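Local coordinates for protein quinone oxidoreductase (Thermus thermophilus, PDB 1IZ0) that binds NADPH and probably uses it to reduce quinones, as a member of the zinc-binding dehydrogenase family, at residues A40-L43 with M44-A48; P275-P278 with F279-E283; T51-H54 with P55-P59. All coordinates share one frame; numbering follows the deposited sequence.

Contact 1 (A40-L43 with M44-A48); sequences ADHL and MRLGA
Leu43 and Ala48 close the C-terminal end of helix 39-46 in a Schellman motif. Ala48 N donates to Leu43 O over 2.8 Å, with an N-H...O angle of 160°. Leu46 N reaches Leu43 O too, at 3.1 Å. The two donors come from opposite faces of the Leu43 carbonyl plane, and Leu46 N stands above that plane, not on a lone pair. Two backbone N-H groups thus grip one carbonyl oxygen at the helix end. The inner bond of the motif, Gly47 N to Met44 O, is weak at 3.3 Å. Gly47 is the C-prime residue, and its positive phi of 71° turns the chain out of the helix. Earlier in the helix the regular pattern holds. Met44 N, in a selenomethionine, bonds Ala40 O at 3.0 Å, and Arg45 N bonds Asp41 O at 3.3 Å.

This short helix belongs to the GroES-like part of the chain and begins at Phe39, a residue that binds NADPH. Leu43 packs close to Phe39. Side chains add apolar contacts to the backbone bonds. With chi1 at 169° the His42 ring swings beside its own carbonyl carbon, and this brings it near Leu46. There His42 CE1 meets Leu46 CD1 at 3.6 Å, obliquely to the ring. At the helix end Leu43 CD2 faces Ala48 CB more loosely, at 4.3 Å. Arg45 lays CG beside Asp41 O at 3.6 Å, then bends at chi3. Its guanidinium bonds Gly11 O. Asp41 OD2 accepts from Asn38 N at the helix start.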
loop_
_atom_site.group_PDB
_atom_site.type_symbol
_atom_site.label_atom_id
_atom_site.label_comp_id
_atom_site.label_asym_id
_atom_site.label_seq_id
_atom_site.Cartn_x
_atom_site.Cartn_y
_atom_site.Cartn_z
ATOM N N ALA A 40 -0.650 -3.296 7.781
ATOM C CA ALA A 40 0.543 -3.212 8.611
ATOM C C ALA A 40 0.223 -2.588 9.968
ATOM O O ALA A 40 0.801 -2.974 10.985
ATOM C CB ALA A 40 1.618 -2.391 7.899
ATOM N N ASP A 41 -0.685 -1.613 9.979
ATOM C CA ASP A 41 -1.072 -0.957 11.223
ATOM C C ASP A 41 -1.779 -1.971 12.116
ATOM O O ASP A 41 -1.597 -1.977 13.330
ATOM C CB ASP A 41 -2.006 0.230 10.952
ATOM C CG ASP A 41 -1.312 1.370 10.223
ATOM O OD1 ASP A 41 -0.270 1.853 10.718
ATOM O OD2 ASP A 41 -1.811 1.789 9.160
ATOM N N HIS A 42 -2.586 -2.831 11.509
ATOM C CA HIS A 42 -3.296 -3.844 12.275
ATOM C C HIS A 42 -2.318 -4.841 12.888
ATOM O O HIS A 42 -2.469 -5.227 14.043
ATOM C CB HIS A 42 -4.301 -4.583 11.390
ATOM C CG HIS A 42 -4.873 -5.811 12.029
ATOM N ND1 HIS A 42 -4.373 -7.076 11.793
ATOM C CD2 HIS A 42 -5.892 -5.968 12.908
ATOM C CE1 HIS A 42 -5.061 -7.958 12.497
ATOM N NE2 HIS A 42 -5.987 -7.311 13.183
ATOM N N LEU A 43 -1.310 -5.246 12.118
ATOM C CA LEU A 43 -0.321 -6.202 12.612
ATOM C C LEU A 43 0.546 -5.608 13.714
ATOM O O LEU A 43 0.979 -6.313 14.626
ATOM C CB LEU A 43 0.577 -6.689 11.470
ATOM C CG LEU A 43 -0.126 -7.538 10.408
ATOM C CD1 LEU A 43 0.877 -7.980 9.352
ATOM C CD2 LEU A 43 -0.771 -8.752 11.074
HETATM N N MSE A 44 0.804 -4.311 13.629
HETATM C CA MSE A 44 1.629 -3.650 14.626
HETATM C C MSE A 44 0.938 -3.564 15.979
HETATM O O MSE A 44 1.602 -3.513 17.010
HETATM C CB MSE A 44 2.026 -2.257 14.140
HETATM C CG MSE A 44 3.486 -2.168 13.752
HETATM SE SE MSE A 44 3.890 -0.591 12.717
HETATM C CE MSE A 44 3.440 0.760 14.041
ATOM N N ARG A 45 -0.393 -3.536 15.974
ATOM C CA ARG A 45 -1.156 -3.483 17.222
ATOM C C ARG A 45 -1.078 -4.830 17.922
ATOM O O ARG A 45 -1.284 -4.929 19.133
ATOM C CB ARG A 45 -2.631 -3.170 16.954
ATOM C CG ARG A 45 -2.915 -1.741 16.620
ATOM C CD ARG A 45 -4.404 -1.525 16.401
ATOM N NE ARG A 45 -5.208 -1.856 17.578
ATOM C CZ ARG A 45 -6.467 -1.464 17.738
ATOM N NH1 ARG A 45 -7.045 -0.734 16.796
ATOM N NH2 ARG A 45 -7.150 -1.798 18.830
ATOM N N LEU A 46 -0.797 -5.872 17.146
ATOM C CA LEU A 46 -0.706 -7.222 17.686
ATOM C C LEU A 46 0.737 -7.639 17.918
ATOM O O LEU A 46 0.999 -8.714 18.455
ATOM C CB LEU A 46 -1.369 -8.219 16.733
ATOM C CG LEU A 46 -2.790 -7.901 16.263
ATOM C CD1 LEU A 46 -3.296 -9.051 15.402
ATOM C CD2 LEU A 46 -3.703 -7.690 17.458
ATOM N N GLY A 47 1.672 -6.784 17.517
ATOM C CA GLY A 47 3.078 -7.098 17.679
ATOM C C GLY A 47 3.477 -8.198 16.713
ATOM O O GLY A 47 4.419 -8.955 16.964
ATOM N N ALA A 48 2.759 -8.278 15.596
ATOM C CA ALA A 48 3.020 -9.299 14.586
ATOM C C ALA A 48 3.587 -8.738 13.282
ATOM O O ALA A 48 3.492 -9.385 12.242
ATOM C CB ALA A 48 1.740 -10.069 14.298
#

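Contact 2 (P275-P278 with F279-E283); sequences PVFP and FAEAE
Pro278 and Glu281 form the turn that leads from strand 273-278 into helix 282-288. Glu281 N donates to Pro278 O at 2.8 Å, with an N-H...O angle of 149°. The donor sits above the Pro278 carbonyl plane and not on a lone pair. One tight turn, with Phe279 and Ala280 in 3-10 conformation, therefore joins the two elements. A second bond of the same span, Ala282 N to Phe279 O at 3.3 Å, carries the turn into the helix. Glu281 holds the N-cap position. Strand, turn and helix are the first part of a beta-alpha-beta unit completed by strand 297-301, which pairs in parallel with strand 273-278.

The Glu281 side chain runs back over the strand end. CG lies anti to the carbonyl carbon (chi1 -70°) and the chain is extended beyond it, which brings the carboxylate obliquely across the CD-CG side of the Pro278 ring. Glu281 OE2 lies 3.6 Å from Pro278 CD and 3.8 Å from Pro278 CG. The other oxygen, Glu281 OE1, meets the edge of the Phe277 ring near its plane, 3.9 Å from Phe277 CD1. Ring and carboxylate planes stand 83° apart. A carboxylate at a ring edge faces the slightly positive C-H rim, so the approach is probably mildly favourable.

The Phe277 ring also packs on Ala284, Ala285 and Ala288 of the helix. The Phe279 side chain packs on Trp4 and Leu15 of the two-stranded N-terminal sheet. Phe279 O also accepts a bond from Trp4 NE1.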
loop_
_atom_site.group_PDB
_atom_site.type_symbol
_atom_site.label_atom_id
_atom_site.label_comp_id
_atom_site.label_asym_id
_atom_site.label_seq_id
_atom_site.Cartn_x
_atom_site.Cartn_y
_atom_site.Cartn_z
ATOM N N PRO A 275 -13.683 3.239 2.509
ATOM C CA PRO A 275 -14.453 3.728 3.657
ATOM C C PRO A 275 -13.707 4.876 4.321
ATOM O O PRO A 275 -12.500 4.772 4.585
ATOM C CB PRO A 275 -14.523 2.508 4.585
ATOM C CG PRO A 275 -14.214 1.342 3.706
ATOM C CD PRO A 275 -13.177 1.880 2.758
ATOM N N VAL A 276 -14.411 5.974 4.572
ATOM C CA VAL A 276 -13.804 7.111 5.245
ATOM C C VAL A 276 -14.458 7.238 6.620
ATOM O O VAL A 276 -15.676 7.394 6.729
ATOM C CB VAL A 276 -14.004 8.424 4.460
ATOM C CG1 VAL A 276 -13.509 9.596 5.291
ATOM C CG2 VAL A 276 -13.233 8.367 3.141
ATOM N N PHE A 277 -13.635 7.172 7.662
ATOM C CA PHE A 277 -14.112 7.256 9.034
ATOM C C PHE A 277 -13.703 8.552 9.726
ATOM O O PHE A 277 -12.617 9.093 9.487
ATOM C CB PHE A 277 -13.570 6.077 9.851
ATOM C CG PHE A 277 -14.048 4.737 9.376
ATOM C CD1 PHE A 277 -15.125 4.109 9.994
ATOM C CD2 PHE A 277 -13.456 4.125 8.278
ATOM C CE1 PHE A 277 -15.609 2.894 9.520
ATOM C CE2 PHE A 277 -13.931 2.909 7.795
ATOM C CZ PHE A 277 -15.013 2.291 8.417
ATOM N N PRO A 278 -14.586 9.079 10.581
ATOM C CA PRO A 278 -14.288 10.313 11.310
ATOM C C PRO A 278 -13.284 9.938 12.407
ATOM O O PRO A 278 -13.211 8.781 12.813
ATOM C CB PRO A 278 -15.644 10.710 11.892
ATOM C CG PRO A 278 -16.630 10.080 10.929
ATOM C CD PRO A 278 -16.014 8.737 10.676
ATOM N N PHE A 279 -12.519 10.913 12.878
ATOM C CA PHE A 279 -11.524 10.684 13.917
ATOM C C PHE A 279 -12.076 9.831 15.060
ATOM O O PHE A 279 -11.435 8.879 15.515
ATOM C CB PHE A 279 -11.053 12.032 14.458
ATOM C CG PHE A 279 -9.865 11.940 15.363
ATOM C CD1 PHE A 279 -9.981 12.238 16.717
ATOM C CD2 PHE A 279 -8.623 11.574 14.861
ATOM C CE1 PHE A 279 -8.874 12.173 17.557
ATOM C CE2 PHE A 279 -7.510 11.508 15.695
ATOM C CZ PHE A 279 -7.637 11.808 17.043
ATOM N N ALA A 280 -13.276 10.182 15.509
ATOM C CA ALA A 280 -13.939 9.489 16.602
ATOM C C ALA A 280 -14.144 7.989 16.385
ATOM O O ALA A 280 -14.222 7.229 17.353
ATOM C CB ALA A 280 -15.287 10.161 16.885
ATOM N N GLU A 281 -14.229 7.558 15.128
ATOM C CA GLU A 281 -14.450 6.143 14.825
ATOM C C GLU A 281 -13.208 5.320 14.480
ATOM O O GLU A 281 -13.285 4.335 13.741
ATOM C CB GLU A 281 -15.488 6.025 13.703
ATOM C CG GLU A 281 -16.890 6.429 14.154
ATOM C CD GLU A 281 -17.873 6.564 13.007
ATOM O OE1 GLU A 281 -17.945 5.641 12.164
ATOM O OE2 GLU A 281 -18.587 7.592 12.957
ATOM N N ALA A 282 -12.069 5.698 15.047
ATOM C CA ALA A 282 -10.811 4.999 14.802
ATOM C C ALA A 282 -10.900 3.474 14.911
ATOM O O ALA A 282 -10.423 2.756 14.028
ATOM C CB ALA A 282 -9.743 5.515 15.757
ATOM N N GLU A 283 -11.486 2.974 15.997
ATOM C CA GLU A 283 -11.592 1.531 16.178
ATOM C C GLU A 283 -12.336 0.906 15.011
ATOM O O GLU A 283 -11.937 -0.137 14.495
ATOM C CB GLU A 283 -12.289 1.199 17.505
ATOM C CG GLU A 283 -11.401 1.422 18.724
ATOM C CD GLU A 283 -10.352 0.325 18.899
ATOM O OE1 GLU A 283 -9.788 -0.146 17.885
ATOM O OE2 GLU A 283 -10.082 -0.058 20.058
#

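Contact 3 (T51-H54 with P55-P59); sequences TRLH and PPFIP
Leu53 and Phe57 meet across a proline-rich bend in the loop between helix 39-46 and strand 62-67, in the GroES-like part of the chain. The bend contains a cis peptide bond between Pro55 and Pro56. It doubles the chain back and brings Phe57 against the residue four places before it.

The main interaction is a CH-pi contact. Leu53 CB sits over one face of the Phe57 ring, 4.1 Å from the ring centroid and 25° off the normal. It is offset toward the rim, where its neighbours are Phe57 CE1 and Phe57 CD1. Phe57 CG stands between the backbone N and the carbonyl carbon (chi1 68°), and this turns the ring back under Leu53. Beside it lies plain apolar packing: the Leu53 branch reaches the foot of the ring, with Leu53 CD1 4.1 Å from Phe57 CB. Replacing Phe57 with a serine would probably leave Leu53 CB without its ring face and open a gap inside the bend.

Polar atoms approach the ring without bonding to it. His54 O lies near the ring plane at its edge, 4.0 Å from Phe57 CD1. Leu53 O is 3.7 Å from Phe57 CE1.

Backbone bonds tie the bend to other parts of the chain. Pro55 and Pro56 have no N-H to give, and the two segments share no hydrogen bond. Phe57 pairs with Leu6 of strand 2-6, Ile58 with Gly79, and Pro59 with Leu81. Gln78 touches both Leu53 and Phe57. At the start of the bend the Pro55 ring fits against the preceding backbone, with Pro55 CD 3.4 Å from Leu53 O.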
loop_
_atom_site.group_PDB
_atom_site.type_symbol
_atom_site.label_atom_id
_atom_site.label_comp_id
_atom_site.label_asym_id
_atom_site.label_seq_id
_atom_site.Cartn_x
_atom_site.Cartn_y
_atom_site.Cartn_z
ATOM N N THR A 51 8.333 -4.564 11.858
ATOM C CA THR A 51 8.827 -3.563 12.807
ATOM C C THR A 51 8.038 -3.777 14.095
ATOM O O THR A 51 6.816 -3.933 14.065
ATOM C CB THR A 51 8.576 -2.100 12.340
ATOM O OG1 THR A 51 7.169 -1.859 12.261
ATOM C CG2 THR A 51 9.200 -1.839 10.987
ATOM N N ARG A 52 8.732 -3.795 15.223
ATOM C CA ARG A 52 8.068 -3.999 16.500
ATOM C C ARG A 52 8.106 -2.727 17.331
ATOM O O ARG A 52 9.124 -2.402 17.937
ATOM C CB ARG A 52 8.734 -5.145 17.259
ATOM N N LEU A 53 6.993 -2.002 17.340
ATOM C CA LEU A 53 6.893 -0.774 18.115
ATOM C C LEU A 53 6.490 -1.156 19.539
ATOM O O LEU A 53 5.589 -1.976 19.737
ATOM C CB LEU A 53 5.842 0.156 17.499
ATOM C CG LEU A 53 6.303 1.581 17.181
ATOM C CD1 LEU A 53 6.731 2.284 18.460
ATOM C CD2 LEU A 53 7.466 1.530 16.195
ATOM N N HIS A 54 7.164 -0.575 20.525
ATOM C CA HIS A 54 6.869 -0.853 21.927
ATOM C C HIS A 54 5.829 0.117 22.464
ATOM O O HIS A 54 6.022 1.325 22.417
ATOM C CB HIS A 54 8.138 -0.731 22.775
ATOM C CG HIS A 54 9.161 -1.784 22.488
ATOM N ND1 HIS A 54 10.482 -1.658 22.860
ATOM C CD2 HIS A 54 9.059 -2.984 21.869
ATOM C CE1 HIS A 54 11.150 -2.733 22.481
ATOM N NE2 HIS A 54 10.308 -3.554 21.877
ATOM N N PRO A 55 4.705 -0.401 22.976
ATOM C CA PRO A 55 3.671 0.483 23.518
ATOM C C PRO A 55 4.220 1.241 24.724
ATOM O O PRO A 55 5.186 0.810 25.346
ATOM C CB PRO A 55 2.566 -0.489 23.914
ATOM C CG PRO A 55 2.707 -1.575 22.905
ATOM C CD PRO A 55 4.201 -1.780 22.858
ATOM N N PRO A 56 3.610 2.383 25.066
ATOM C CA PRO A 56 2.457 2.937 24.349
ATOM C C PRO A 56 2.882 3.714 23.107
ATOM O O PRO A 56 3.998 4.228 23.037
ATOM C CB PRO A 56 1.800 3.829 25.396
ATOM C CG PRO A 56 2.969 4.336 26.173
ATOM C CD PRO A 56 3.841 3.102 26.332
ATOM N N PHE A 57 1.997 3.774 22.116
ATOM C CA PHE A 57 2.290 4.520 20.900
ATOM C C PHE A 57 1.024 4.892 20.147
ATOM O O PHE A 57 -0.015 4.248 20.285
ATOM C CB PHE A 57 3.247 3.739 19.976
ATOM C CG PHE A 57 2.656 2.490 19.370
ATOM C CD1 PHE A 57 3.017 1.233 19.847
ATOM C CD2 PHE A 57 1.777 2.569 18.287
ATOM C CE1 PHE A 57 2.518 0.074 19.254
ATOM C CE2 PHE A 57 1.272 1.422 17.686
ATOM C CZ PHE A 57 1.645 0.168 18.171
ATOM N N ILE A 58 1.125 5.949 19.357
ATOM C CA ILE A 58 0.012 6.444 18.564
ATOM C C ILE A 58 0.042 5.755 17.206
ATOM O O ILE A 58 0.982 5.944 16.438
ATOM C CB ILE A 58 0.146 7.963 18.352
ATOM C CG1 ILE A 58 0.162 8.667 19.711
ATOM C CG2 ILE A 58 -0.981 8.480 17.463
ATOM C CD1 ILE A 58 0.561 10.130 19.632
ATOM N N PRO A 59 -0.973 4.931 16.899
ATOM C CA PRO A 59 -1.010 4.239 15.604
ATOM C C PRO A 59 -1.086 5.259 14.470
ATOM O O PRO A 59 -1.312 6.446 14.715
ATOM C CB PRO A 59 -2.276 3.393 15.703
ATOM C CG PRO A 59 -2.380 3.106 17.160
ATOM C CD PRO A 59 -2.053 4.449 17.777
#

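Contacts 1 and 2 are partly buried; contact 3 is a surface contact. Contact 1 ends a helix, contact 2 starts one, and contact 3 shapes a loop with no regular structure. Their chemistry follows: backbone hydrogen bonds lead in contact 1, one turn bond with a folded-back carboxylate in contact 2, and a CH-pi contact in contact 3. Contact 1 touches both others. Arg45 NH1 and Glu283 OE1 form a salt bridge at 3.0 Å, linking helices 39-46 and 282-288. Met44 packs on the contact 3 loop, with its SE 3.5 Å from Thr51 OG1. Contacts 2 and 3 do not touch; their nearest atoms are about 7 Å apart.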